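Local coordinates for protein HpcE (Thermus thermophilus, PDB 1WZO) that probably isomerises 2-hydroxyhepta-2,4-diene-1,7-dioate in the breakdown of aromatic compounds, as a member of the fumarylacetoacetate hydrolase family, at residues M1-R5 against P156-E162; V222-M228 against E239-E244. Residues are numbered along the deposited sequence.

Contact 1: residues M1-R5 against P156-E162; sequences MKLAR and PFLVVEE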
loop_
_atom_site.group_PDB
_atom_site.type_symbol
_atom_site.label_atom_id
_atom_site.label_comp_id
_atom_site.label_asym_id
_atom_site.label_seq_id
_atom_site.Cartn_x
_atom_site.Cartn_y
_atom_site.Cartn_z
ATOM N N MET B 1 -26.071 -0.896 -0.258
ATOM C CA MET B 1 -25.630 -1.908 0.735
ATOM C C MET B 1 -24.649 -1.311 1.745
ATOM O O MET B 1 -23.946 -0.344 1.449
ATOM C CB MET B 1 -24.987 -3.097 0.015
ATOM C CG MET B 1 -23.780 -2.743 -0.828
ATOM S SD MET B 1 -23.291 -4.103 -1.918
ATOM C CE MET B 1 -22.851 -5.333 -0.738
ATOM N N LYS B 2 -24.629 -1.890 2.943
ATOM C CA LYS B 2 -23.745 -1.441 4.011
ATOM C C LYS B 2 -22.514 -2.334 4.055
ATOM O O LYS B 2 -22.558 -3.455 4.568
ATOM C CB LYS B 2 -24.475 -1.487 5.357
ATOM C CG LYS B 2 -25.610 -0.475 5.486
ATOM C CD LYS B 2 -26.347 -0.635 6.805
ATOM C CE LYS B 2 -27.434 0.417 6.975
ATOM N NZ LYS B 2 -28.443 0.362 5.880
ATOM N N LEU B 3 -21.421 -1.839 3.489
ATOM C CA LEU B 3 -20.173 -2.585 3.460
ATOM C C LEU B 3 -19.480 -2.471 4.813
ATOM O O LEU B 3 -19.551 -1.435 5.475
ATOM C CB LEU B 3 -19.271 -2.048 2.343
ATOM C CG LEU B 3 -19.940 -2.014 0.963
ATOM C CD1 LEU B 3 -18.955 -1.536 -0.089
ATOM C CD2 LEU B 3 -20.460 -3.400 0.619
ATOM N N ALA B 4 -18.815 -3.548 5.223
ATOM C CA ALA B 4 -18.117 -3.569 6.501
ATOM C C ALA B 4 -16.894 -4.470 6.439
ATOM O O ALA B 4 -16.794 -5.340 5.570
ATOM C CB ALA B 4 -19.057 -4.051 7.595
ATOM N N ARG B 5 -15.955 -4.238 7.351
ATOM C CA ARG B 5 -14.746 -5.045 7.441
ATOM C C ARG B 5 -14.641 -5.501 8.888
ATOM O O ARG B 5 -14.904 -4.730 9.810
ATOM C CB ARG B 5 -13.509 -4.232 7.041
ATOM C CG ARG B 5 -13.446 -3.940 5.551
ATOM C CD ARG B 5 -12.249 -3.074 5.165
ATOM N NE ARG B 5 -10.951 -3.702 5.415
ATOM C CZ ARG B 5 -10.155 -3.416 6.446
ATOM N NH1 ARG B 5 -10.515 -2.512 7.346
ATOM N NH2 ARG B 5 -8.977 -4.015 6.562
ATOM N N PRO B 156 -19.862 2.448 11.434
ATOM C CA PRO B 156 -19.213 1.162 11.162
ATOM C C PRO B 156 -19.294 0.705 9.710
ATOM O O PRO B 156 -18.629 -0.256 9.320
ATOM C CB PRO B 156 -19.939 0.206 12.113
ATOM C CG PRO B 156 -21.321 0.787 12.179
ATOM C CD PRO B 156 -21.047 2.269 12.296
ATOM N N PHE B 157 -20.085 1.403 8.901
ATOM C CA PHE B 157 -20.259 0.994 7.512
ATOM C C PHE B 157 -19.902 2.008 6.440
ATOM O O PHE B 157 -19.857 3.214 6.680
ATOM C CB PHE B 157 -21.718 0.596 7.254
ATOM C CG PHE B 157 -22.313 -0.281 8.312
ATOM C CD1 PHE B 157 -23.283 0.217 9.173
ATOM C CD2 PHE B 157 -21.913 -1.604 8.442
ATOM C CE1 PHE B 157 -23.853 -0.594 10.151
ATOM C CE2 PHE B 157 -22.475 -2.420 9.418
ATOM C CZ PHE B 157 -23.447 -1.913 10.273
ATOM N N LEU B 158 -19.648 1.482 5.249
ATOM C CA LEU B 158 -19.405 2.298 4.073
ATOM C C LEU B 158 -20.725 2.063 3.345
ATOM O O LEU B 158 -20.897 1.051 2.660
ATOM C CB LEU B 158 -18.245 1.762 3.235
ATOM C CG LEU B 158 -18.122 2.424 1.855
ATOM C CD1 LEU B 158 -18.103 3.938 1.996
ATOM C CD2 LEU B 158 -16.852 1.926 1.157
ATOM N N VAL B 159 -21.665 2.982 3.540
ATOM C CA VAL B 159 -22.987 2.878 2.940
ATOM C C VAL B 159 -23.008 3.396 1.508
ATOM O O VAL B 159 -22.883 4.599 1.262
ATOM C CB VAL B 159 -24.017 3.644 3.789
ATOM C CG1 VAL B 159 -25.430 3.389 3.264
ATOM C CG2 VAL B 159 -23.892 3.213 5.245
ATOM N N VAL B 160 -23.175 2.469 0.570
ATOM C CA VAL B 160 -23.202 2.794 -0.847
ATOM C C VAL B 160 -24.568 2.550 -1.494
ATOM O O VAL B 160 -25.267 1.588 -1.167
ATOM C CB VAL B 160 -22.145 1.970 -1.611
ATOM C CG1 VAL B 160 -20.757 2.261 -1.052
ATOM C CG2 VAL B 160 -22.448 0.485 -1.481
ATOM N N GLU B 161 -24.940 3.442 -2.408
ATOM C CA GLU B 161 -26.199 3.332 -3.139
ATOM C C GLU B 161 -27.439 3.320 -2.253
ATOM O O GLU B 161 -28.422 2.663 -2.588
ATOM C CB GLU B 161 -26.198 2.060 -3.990
ATOM C CG GLU B 161 -24.918 1.812 -4.768
ATOM C CD GLU B 161 -24.957 0.504 -5.544
ATOM O OE1 GLU B 161 -25.268 -0.549 -4.937
ATOM O OE2 GLU B 161 -24.671 0.528 -6.760
ATOM N N GLU B 162 -27.404 4.033 -1.132
ATOM C CA GLU B 162 -28.558 4.073 -0.236
ATOM C C GLU B 162 -28.987 5.497 0.108
ATOM O O GLU B 162 -30.181 5.780 0.226
ATOM C CB GLU B 162 -28.273 3.281 1.045
ATOM C CG GLU B 162 -28.322 1.777 0.835
ATOM C CD GLU B 162 -28.108 0.981 2.109
ATOM O OE1 GLU B 162 -28.527 1.445 3.188
ATOM O OE2 GLU B 162 -27.537 -0.124 2.028
HETATM O O HOH W 1 -27.701 -1.176 -2.728
HETATM O O HOH W 2 -16.438 -2.134 9.092
#
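Glu162 bridges two positive charges at the chain start. Glu162 OE2 lies 2.8 Å from Met1 N, a salt bridge whose hydrogen bond is weak, and Glu162 OE1 forms a salt bridge to Lys2 NZ at 2.9 Å. Met1 N also donates to Val160 O at 2.8 Å and to water 1 at 3.0 Å. Three backbone bonds follow: Val160 N to Met1 O (3.0 Å), Leu3 N to Leu158 O (3.1 Å) and Leu158 N to Leu3 O (2.9 Å). Leu3 and Leu158 form a hydrogen-bonded antiparallel pair, Lys2 and Val159 a non-hydrogen-bonded one. This pairing joins strand 2-8 to strand 152-159 within the large mixed sheet. Water 2 lies 2.8 Å from Arg5 N, whose proton it accepts, and 2.9 Å from Pro156 O. Lys2 CB sits over the Phe157 ring in a CH-pi contact, 4.3 Å from its centroid, and Ala4 CB meets Phe157 CD2 at 3.9 Å. On the face opposite Lys2 and Val159, Leu3 CB meets Leu158 CB (4.0 Å). Met1 CG packs on Val160 CG2 at 3.6 Å.

Contact 2: residues V222-M228 against E239-E244; sequences VRPGDVM and ENPIEE
Residues 239-244 are extended and run antiparallel to the strand that begins at Val227. Before that strand, Arg223 to Asp226 form a type II beta turn. Gly225 takes the positive phi the turn needs (phi 99°, psi -23°) after Pro224 (-53°, 135°). In register, Val227 faces Pro241 as a non-hydrogen-bonded pair (CA-CA 4.0 Å) and Met228 faces Asn240 as a hydrogen-bonded pair (CA-CA 5.1 Å).

Four backbone bonds join the segments: Met228 N to Asn240 O (2.8 Å), Asn240 N to Met228 O (2.7 Å), Ile242 N to Asp226 O (2.9 Å) and Gly225 N to Ile242 O (2.8 Å). Inside the turn, Asp226 N donates to Arg223 O (3.0 Å), and Arg223 N to Asp226 OD2 (2.7 Å).

Ile242 (chi1 m, chi2 t) is the main apolar contact. Ile242 CD1 lies 3.6 Å from Val222 CB, and Ile242 CG1 3.6 Å from Met228 CE (Met228 rotamer mtm). Val227 CG2 touches Pro241 CB at 4.2 Å, and Pro224 CG meets Glu244 CG at 3.5 Å.

This is the open end of the beta hairpin 227-232/237-244. The carboxylates of Glu239 and Glu243 turn to partners outside the two segments, Lys82 and Lys9 of a second subunit respectively. Between the segments, the four backbone hydrogen bonds fix the register, and the side chains add mainly apolar contact.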
loop_
_atom_site.group_PDB
_atom_site.type_symbol
_atom_site.label_atom_id
_atom_site.label_comp_id
_atom_site.label_asym_id
_atom_site.label_seq_id
_atom_site.Cartn_x
_atom_site.Cartn_y
_atom_site.Cartn_z
ATOM N N VAL B 222 -17.522 15.194 26.871
ATOM C CA VAL B 222 -17.458 13.806 27.301
ATOM C C VAL B 222 -16.328 13.593 28.298
ATOM O O VAL B 222 -15.392 14.386 28.366
ATOM C CB VAL B 222 -17.271 12.869 26.093
ATOM C CG1 VAL B 222 -18.523 12.894 25.226
ATOM C CG2 VAL B 222 -16.060 13.303 25.278
ATOM N N ARG B 223 -16.423 12.522 29.076
ATOM C CA ARG B 223 -15.415 12.229 30.084
ATOM C C ARG B 223 -15.044 10.749 30.117
ATOM O O ARG B 223 -15.740 9.909 29.544
ATOM C CB ARG B 223 -15.935 12.663 31.456
ATOM C CG ARG B 223 -16.358 14.122 31.512
ATOM C CD ARG B 223 -16.910 14.481 32.879
ATOM N NE ARG B 223 -17.309 15.884 32.956
ATOM C CZ ARG B 223 -18.300 16.424 32.252
ATOM N NH1 ARG B 223 -19.007 15.680 31.408
ATOM N NH2 ARG B 223 -18.583 17.713 32.391
ATOM N N PRO B 224 -13.930 10.412 30.785
ATOM C CA PRO B 224 -13.502 9.014 30.872
ATOM C C PRO B 224 -14.648 8.148 31.387
ATOM O O PRO B 224 -15.332 8.524 32.338
ATOM C CB PRO B 224 -12.337 9.072 31.856
ATOM C CG PRO B 224 -11.739 10.414 31.575
ATOM C CD PRO B 224 -12.967 11.297 31.466
ATOM N N GLY B 225 -14.858 6.998 30.756
ATOM C CA GLY B 225 -15.926 6.114 31.184
ATOM C C GLY B 225 -17.190 6.232 30.354
ATOM O O GLY B 225 -17.993 5.298 30.308
ATOM N N ASP B 226 -17.381 7.370 29.695
ATOM C CA ASP B 226 -18.570 7.557 28.870
ATOM C C ASP B 226 -18.540 6.667 27.640
ATOM O O ASP B 226 -17.470 6.322 27.134
ATOM C CB ASP B 226 -18.699 9.010 28.402
ATOM C CG ASP B 226 -19.024 9.964 29.527
ATOM O OD1 ASP B 226 -19.531 9.499 30.571
ATOM O OD2 ASP B 226 -18.786 11.183 29.357
ATOM N N VAL B 227 -19.727 6.298 27.166
ATOM C CA VAL B 227 -19.872 5.481 25.972
ATOM C C VAL B 227 -20.598 6.350 24.955
ATOM O O VAL B 227 -21.763 6.706 25.140
ATOM C CB VAL B 227 -20.693 4.200 26.249
ATOM C CG1 VAL B 227 -20.885 3.412 24.961
ATOM C CG2 VAL B 227 -19.973 3.341 27.282
ATOM N N MET B 228 -19.897 6.717 23.889
ATOM C CA MET B 228 -20.482 7.563 22.863
ATOM C C MET B 228 -21.108 6.739 21.750
ATOM O O MET B 228 -20.490 5.804 21.230
ATOM C CB MET B 228 -19.413 8.488 22.273
ATOM C CG MET B 228 -18.723 9.370 23.300
ATOM S SD MET B 228 -17.331 10.290 22.595
ATOM C CE MET B 228 -16.221 8.940 22.238
ATOM N N GLU B 239 -20.391 3.353 17.913
ATOM C CA GLU B 239 -20.240 3.420 19.356
ATOM C C GLU B 239 -18.817 3.239 19.872
ATOM O O GLU B 239 -18.120 2.292 19.493
ATOM C CB GLU B 239 -21.154 2.379 19.997
ATOM C CG GLU B 239 -20.996 2.243 21.494
ATOM C CD GLU B 239 -21.898 1.170 22.058
ATOM O OE1 GLU B 239 -23.099 1.448 22.247
ATOM O OE2 GLU B 239 -21.405 0.048 22.295
ATOM N N ASN B 240 -18.399 4.149 20.747
ATOM C CA ASN B 240 -17.061 4.083 21.323
ATOM C C ASN B 240 -16.984 4.541 22.768
ATOM O O ASN B 240 -17.480 5.613 23.127
ATOM C CB ASN B 240 -16.061 4.928 20.522
ATOM C CG ASN B 240 -16.019 4.564 19.063
ATOM O OD1 ASN B 240 -16.771 5.104 18.258
ATOM N ND2 ASN B 240 -15.143 3.634 18.712
ATOM N N PRO B 241 -16.368 3.719 23.624
ATOM C CA PRO B 241 -16.226 4.083 25.030
ATOM C C PRO B 241 -14.942 4.910 25.144
ATOM O O PRO B 241 -14.115 4.908 24.224
ATOM C CB PRO B 241 -16.128 2.734 25.728
ATOM C CG PRO B 241 -15.429 1.883 24.716
ATOM C CD PRO B 241 -16.085 2.286 23.414
ATOM N N ILE B 242 -14.788 5.613 26.258
ATOM C CA ILE B 242 -13.617 6.448 26.495
ATOM C C ILE B 242 -12.866 5.974 27.736
ATOM O O ILE B 242 -13.477 5.652 28.755
ATOM C CB ILE B 242 -14.023 7.909 26.726
ATOM C CG1 ILE B 242 -14.865 8.405 25.552
ATOM C CG2 ILE B 242 -12.781 8.768 26.918
ATOM C CD1 ILE B 242 -15.459 9.773 25.775
ATOM N N GLU B 243 -11.541 5.928 27.636
ATOM C CA GLU B 243 -10.685 5.512 28.741
ATOM C C GLU B 243 -9.563 6.535 28.867
ATOM O O GLU B 243 -9.233 7.225 27.902
ATOM C CB GLU B 243 -10.072 4.131 28.468
ATOM C CG GLU B 243 -10.966 2.938 28.750
ATOM C CD GLU B 243 -10.288 1.626 28.394
ATOM O OE1 GLU B 243 -9.038 1.597 28.362
ATOM O OE2 GLU B 243 -10.994 0.617 28.158
ATOM N N GLU B 244 -8.980 6.637 30.054
ATOM C CA GLU B 244 -7.886 7.572 30.265
ATOM C C GLU B 244 -6.602 6.967 29.718
ATOM O O GLU B 244 -6.456 5.745 29.666
ATOM C CB GLU B 244 -7.710 7.872 31.749
ATOM C CG GLU B 244 -8.894 8.568 32.379
ATOM C CD GLU B 244 -8.468 9.679 33.307
ATOM O OE1 GLU B 244 -7.840 10.646 32.818
ATOM O OE2 GLU B 244 -8.756 9.587 34.519
#

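The two contacts come in series along the chain: contact 1 closes at Glu162 before contact 2 opens at Val222. Their centres are about 25 Å apart, and their nearest atoms about 6 Å, without touching. They belong mainly to different sheets. Contact 1 joins strands of the large mixed sheet. Contact 2 joins the hairpin strands of the five-stranded sheet, though Val222 at its start pairs with strand 94-104 of the large one. They also differ in span. The first brings the first strand of the chain against strand 152-159, across 151 residues. The second is local: its segments are 11 residues apart, and it joins the open end of a hairpin and the turn that leads into it.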